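PDB 6BR8: protein A6 homolog from Fowlpox virus, which binds phospholipids through its C-terminal domain and is probably essential for the transition from immature to mature virions. Local coordinates for residues A[159-164]-A[212-217]; A[176-181]-A[190-195]. All blocks are in the same frame, centred on the assembly; numbering follows the deposited sequence.

Contact 1. Residues A[159-164]-A[212-217]; sequences HVLFSE and KTTLIS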
# COMPACT_ATOMS: atom_id res chain seq x y z
N HIS A 159 -17.81 -0.54 -4.29
CA HIS A 159 -17.91 -0.75 -5.72
C HIS A 159 -18.67 0.40 -6.37
O HIS A 159 -18.28 0.90 -7.44
CB HIS A 159 -18.61 -2.07 -6.01
CG HIS A 159 -18.61 -2.44 -7.45
ND1 HIS A 159 -19.74 -2.85 -8.12
CD2 HIS A 159 -17.61 -2.45 -8.37
CE1 HIS A 159 -19.44 -3.10 -9.38
NE2 HIS A 159 -18.15 -2.87 -9.56
N VAL A 160 -19.74 0.84 -5.71
CA VAL A 160 -20.47 2.00 -6.18
C VAL A 160 -19.56 3.22 -6.24
O VAL A 160 -19.45 3.89 -7.28
CB VAL A 160 -21.71 2.23 -5.30
CG1 VAL A 160 -22.36 3.54 -5.65
CG2 VAL A 160 -22.68 1.06 -5.48
N LEU A 161 -18.84 3.49 -5.14
CA LEU A 161 -18.00 4.67 -5.11
C LEU A 161 -16.92 4.60 -6.20
O LEU A 161 -16.70 5.56 -6.93
CB LEU A 161 -17.39 4.83 -3.72
CG LEU A 161 -16.24 5.85 -3.61
CD1 LEU A 161 -16.79 7.23 -3.96
CD2 LEU A 161 -15.55 5.83 -2.24
N PHE A 162 -16.28 3.44 -6.35
CA PHE A 162 -15.30 3.24 -7.41
C PHE A 162 -15.89 3.54 -8.78
O PHE A 162 -15.25 4.20 -9.61
CB PHE A 162 -14.76 1.80 -7.34
CG PHE A 162 -13.78 1.45 -8.42
N SER A 163 -17.13 3.10 -9.02
CA SER A 163 -17.79 3.37 -10.29
C SER A 163 -17.97 4.86 -10.53
O SER A 163 -17.83 5.33 -11.66
CB SER A 163 -19.15 2.68 -10.31
OG SER A 163 -18.98 1.31 -10.63
N GLU A 164 -18.32 5.63 -9.49
CA GLU A 164 -18.61 7.04 -9.71
C GLU A 164 -17.35 7.84 -9.96
O GLU A 164 -17.36 8.74 -10.81
CB GLU A 164 -19.38 7.63 -8.53
CG GLU A 164 -20.78 7.08 -8.42
CD GLU A 164 -21.53 7.66 -7.25
OE1 GLU A 164 -20.85 8.18 -6.34
OE2 GLU A 164 -22.78 7.60 -7.26
N LYS A 212 -15.41 12.53 0.10
CA LYS A 212 -14.78 12.22 1.37
C LYS A 212 -15.75 11.55 2.34
O LYS A 212 -15.38 10.58 3.02
CB LYS A 212 -14.21 13.50 2.00
CG LYS A 212 -13.17 13.20 3.06
CD LYS A 212 -13.06 14.34 4.05
CE LYS A 212 -11.84 14.14 4.94
NZ LYS A 212 -11.61 15.35 5.77
N THR A 213 -16.98 12.03 2.42
CA THR A 213 -17.90 11.54 3.45
C THR A 213 -18.22 10.06 3.21
O THR A 213 -18.09 9.22 4.11
CB THR A 213 -19.17 12.40 3.45
OG1 THR A 213 -18.79 13.78 3.53
CG2 THR A 213 -20.07 12.09 4.66
N THR A 214 -18.56 9.71 1.98
CA THR A 214 -18.66 8.30 1.63
C THR A 214 -17.40 7.52 1.98
O THR A 214 -17.47 6.44 2.57
CB THR A 214 -18.96 8.18 0.15
OG1 THR A 214 -20.21 8.84 -0.10
CG2 THR A 214 -19.03 6.69 -0.24
N LEU A 215 -16.22 8.01 1.59
CA LEU A 215 -15.05 7.15 1.74
C LEU A 215 -14.77 6.87 3.22
O LEU A 215 -14.50 5.74 3.61
CB LEU A 215 -13.83 7.79 1.07
CG LEU A 215 -12.61 6.91 1.33
CD1 LEU A 215 -12.73 5.60 0.62
CD2 LEU A 215 -11.37 7.68 0.91
N ILE A 216 -14.79 7.92 4.04
CA ILE A 216 -14.58 7.75 5.47
C ILE A 216 -15.63 6.82 6.04
O ILE A 216 -15.32 5.87 6.78
CB ILE A 216 -14.61 9.12 6.16
CG1 ILE A 216 -13.47 9.99 5.65
CG2 ILE A 216 -14.64 8.96 7.72
CD1 ILE A 216 -12.11 9.57 6.12
N SER A 217 -16.90 7.09 5.73
CA SER A 217 -17.99 6.27 6.24
C SER A 217 -17.76 4.80 5.94
O SER A 217 -17.77 3.97 6.85
CB SER A 217 -19.31 6.70 5.63
OG SER A 217 -20.31 5.74 5.90

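Contact 2. Residues A[176-181]-A[190-195]; sequences EDLKKR and ISEISN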
# COMPACT_ATOMS: atom_id res chain seq x y z
N GLU A 176 -9.74 6.47 -24.02
CA GLU A 176 -9.49 5.90 -25.34
C GLU A 176 -8.21 6.46 -25.95
O GLU A 176 -7.40 5.71 -26.51
CB GLU A 176 -10.68 6.18 -26.27
CG GLU A 176 -11.86 5.22 -26.13
CD GLU A 176 -13.11 5.86 -25.52
OE1 GLU A 176 -14.22 5.44 -25.91
OE2 GLU A 176 -12.98 6.77 -24.66
N ASP A 177 -7.98 7.78 -25.83
CA ASP A 177 -6.77 8.33 -26.43
C ASP A 177 -5.53 7.97 -25.62
O ASP A 177 -4.44 7.84 -26.19
CB ASP A 177 -6.90 9.85 -26.59
CG ASP A 177 -5.64 10.48 -27.21
OD1 ASP A 177 -5.41 10.28 -28.41
OD2 ASP A 177 -4.92 11.21 -26.51
N LEU A 178 -5.68 7.77 -24.31
CA LEU A 178 -4.59 7.22 -23.50
C LEU A 178 -4.25 5.80 -23.93
O LEU A 178 -3.07 5.45 -24.08
CB LEU A 178 -4.98 7.26 -22.02
CG LEU A 178 -4.90 8.58 -21.26
CD1 LEU A 178 -5.21 8.32 -19.78
CD2 LEU A 178 -3.54 9.25 -21.43
N LYS A 179 -5.27 4.95 -24.13
CA LYS A 179 -4.98 3.59 -24.59
C LYS A 179 -4.30 3.60 -25.96
O LYS A 179 -3.35 2.85 -26.18
CB LYS A 179 -6.25 2.72 -24.59
CG LYS A 179 -6.98 2.53 -23.21
N LYS A 180 -4.73 4.49 -26.87
CA LYS A 180 -4.11 4.59 -28.19
C LYS A 180 -2.69 5.14 -28.14
O LYS A 180 -1.85 4.78 -28.98
CB LYS A 180 -5.02 5.40 -29.12
CG LYS A 180 -4.54 5.52 -30.51
CD LYS A 180 -5.46 6.28 -31.44
N ARG A 181 -2.37 5.99 -27.16
CA ARG A 181 -0.99 6.37 -26.91
C ARG A 181 -0.28 5.43 -25.95
O ARG A 181 0.73 5.81 -25.35
CB ARG A 181 -0.91 7.81 -26.40
CG ARG A 181 -1.69 8.79 -27.25
CD ARG A 181 -1.43 10.23 -26.85
NE ARG A 181 -2.43 10.71 -25.92
CZ ARG A 181 -2.16 11.10 -24.68
NH1 ARG A 181 -0.91 11.11 -24.23
NH2 ARG A 181 -3.14 11.52 -23.89
N ILE A 190 3.53 5.58 -15.40
CA ILE A 190 4.39 6.44 -14.60
C ILE A 190 4.71 7.73 -15.35
O ILE A 190 4.66 8.83 -14.79
CB ILE A 190 5.67 5.70 -14.20
CG1 ILE A 190 5.38 4.63 -13.16
CG2 ILE A 190 6.72 6.68 -13.74
CD1 ILE A 190 6.50 3.61 -13.06
N SER A 191 5.06 7.60 -16.63
CA SER A 191 5.47 8.78 -17.39
C SER A 191 4.30 9.73 -17.63
O SER A 191 4.48 10.95 -17.62
CB SER A 191 6.10 8.35 -18.71
OG SER A 191 6.74 9.44 -19.33
N GLU A 192 3.09 9.19 -17.88
CA GLU A 192 1.91 10.04 -18.07
C GLU A 192 1.62 10.89 -16.85
O GLU A 192 1.32 12.08 -16.97
CB GLU A 192 0.67 9.20 -18.38
CG GLU A 192 -0.63 9.99 -18.24
CD GLU A 192 -0.89 10.99 -19.38
OE1 GLU A 192 -0.13 11.04 -20.38
OE2 GLU A 192 -1.88 11.76 -19.25
N ILE A 193 1.73 10.30 -15.66
CA ILE A 193 1.43 11.04 -14.45
C ILE A 193 2.52 12.07 -14.16
O ILE A 193 2.21 13.23 -13.87
CB ILE A 193 1.21 10.05 -13.30
CG1 ILE A 193 0.06 9.07 -13.63
CG2 ILE A 193 0.93 10.80 -11.99
CD1 ILE A 193 -0.16 8.00 -12.54
N SER A 194 3.79 11.70 -14.30
CA SER A 194 4.88 12.62 -13.99
C SER A 194 4.91 13.83 -14.93
O SER A 194 5.27 14.93 -14.52
CB SER A 194 6.23 11.89 -14.02
OG SER A 194 6.69 11.80 -15.35
N ASN A 195 4.53 13.63 -16.19
CA ASN A 195 4.45 14.74 -17.13
C ASN A 195 3.14 15.51 -17.03
O ASN A 195 3.01 16.59 -17.62
CB ASN A 195 4.63 14.21 -18.55
CG ASN A 195 6.05 13.76 -18.80
OD1 ASN A 195 6.98 14.34 -18.26
ND2 ASN A 195 6.20 12.69 -19.56
O HOH W 1 -0.25 12.90 -22.01

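Contact 1. Residues A[159-164]-A[212-217]
Leu161 reaches across from helix 156-170 and sets one methyl, CD2, between Thr214 and Leu215 of helix 212-225. The contact between the two segments is purely apolar. CD2 of Leu161 lies 4.0 Å from CD1 of Leu215 and 4.1 Å from CG2 of Thr214, both ordinary van der Waals separations. The two leucine side chains lie roughly perpendicular and so meet methyl to methyl, whereas those of Leu161 and Thr214 run antiparallel, one alongside the other. Thr214 offers its methyl because CG2 stands anti to the backbone N, leaving OG1 beside that N and turned from the leucine. A threonine therefore suits this margin, giving carbon to the neighbouring helix while keeping its hydroxyl off the apolar surface. The helices run close here, with 7.7 Å between CA of Leu161 and CA of Thr214.

Polar bonds lie around this apolar patch. Ser217 OG is hydrogen-bonded to NH2 of Arg157, a second tie between the same two helices, while NZ of Lys212 forms a salt bridge with OD2 of Asp242 on helix 237-249.

Other side chains pack nearby. Leu161 also touches His211, just before helix 212-225, and Leu215 rests on Phe241 of helix 237-249, a residue of the phosphatidylglycerol pocket. The Leu215 side chain itself comes to about 6 Å from that lipid and from a bound phosphatidylethanolamine, so it lies close to two lipids, next to a residue that does line a pocket. With only 118 Å² buried and no hydrogen bond between the two segments, the junction rests on dispersion and the hydrophobic effect, which set no strict direction; the polar ties beside it are more directional.

Contact 2. Residues A[176-181]-A[190-195]
Asp177 OD2 is gripped twice by Arg181, whose guanidinium also extends toward Glu192 on the next helix. Arg181 NE donates to Asp177 OD2 at 2.6 Å, nearly straight at 163°, as part of a salt bridge; NH2 adds a weak bond to the same oxygen. The acceptor lies close to the guanidinium plane, but the arginine meets the carboxylate from above its plane. A bend at chi3 (-95°) turns the guanidinium back over the preceding helical turn to Asp177, leaving NH1 for the other helix. NH1 stands 3.9 Å from Glu192 OE1, a long salt bridge, with the two flat groups 57° apart. A water closes the gap, accepting from Arg181 NH1 at 2.9 Å and donating to Glu192 OE1 at 2.5 Å.

Asp177, Arg181 and Glu192 thus form a surface salt-bridge network between consecutive helices, 175-180 and 186-195, whose connecting loop contributes Val183 against both Leu178 and Glu192. An arginine suits the position just past the first helix because its several N-H groups can serve two carboxylates. Beside the network, Leu178 lays its methyl CD2 against the Glu192 carboxylate, 3.7 Å from OE2, in a van der Waals contact; OE2 has its hydrogen bond with Tyr200 OH.

In the fold
The centres of contacts 1 and 2 lie 25 Å apart, with about 14 Å between their nearest atoms, so they do not touch. Along the chain, helix 156-170 of contact 1 is followed by helices 175-180 and 186-195 of contact 2; helix 197-210 then leads back to helix 212-225, the other half of contact 1. Contact 2 therefore joins near neighbours in sequence, within an excursion that contact 1 closes over a longer separation. Both belong to the largely helical C-terminal portion of this A6 protein. Contact 1 lies near the bound lipids, the Leu215 side chain about 6 Å from two of them, whereas contact 2 lies on the surface, its Glu192 side chain about 14 Å from the phosphatidylglycerol.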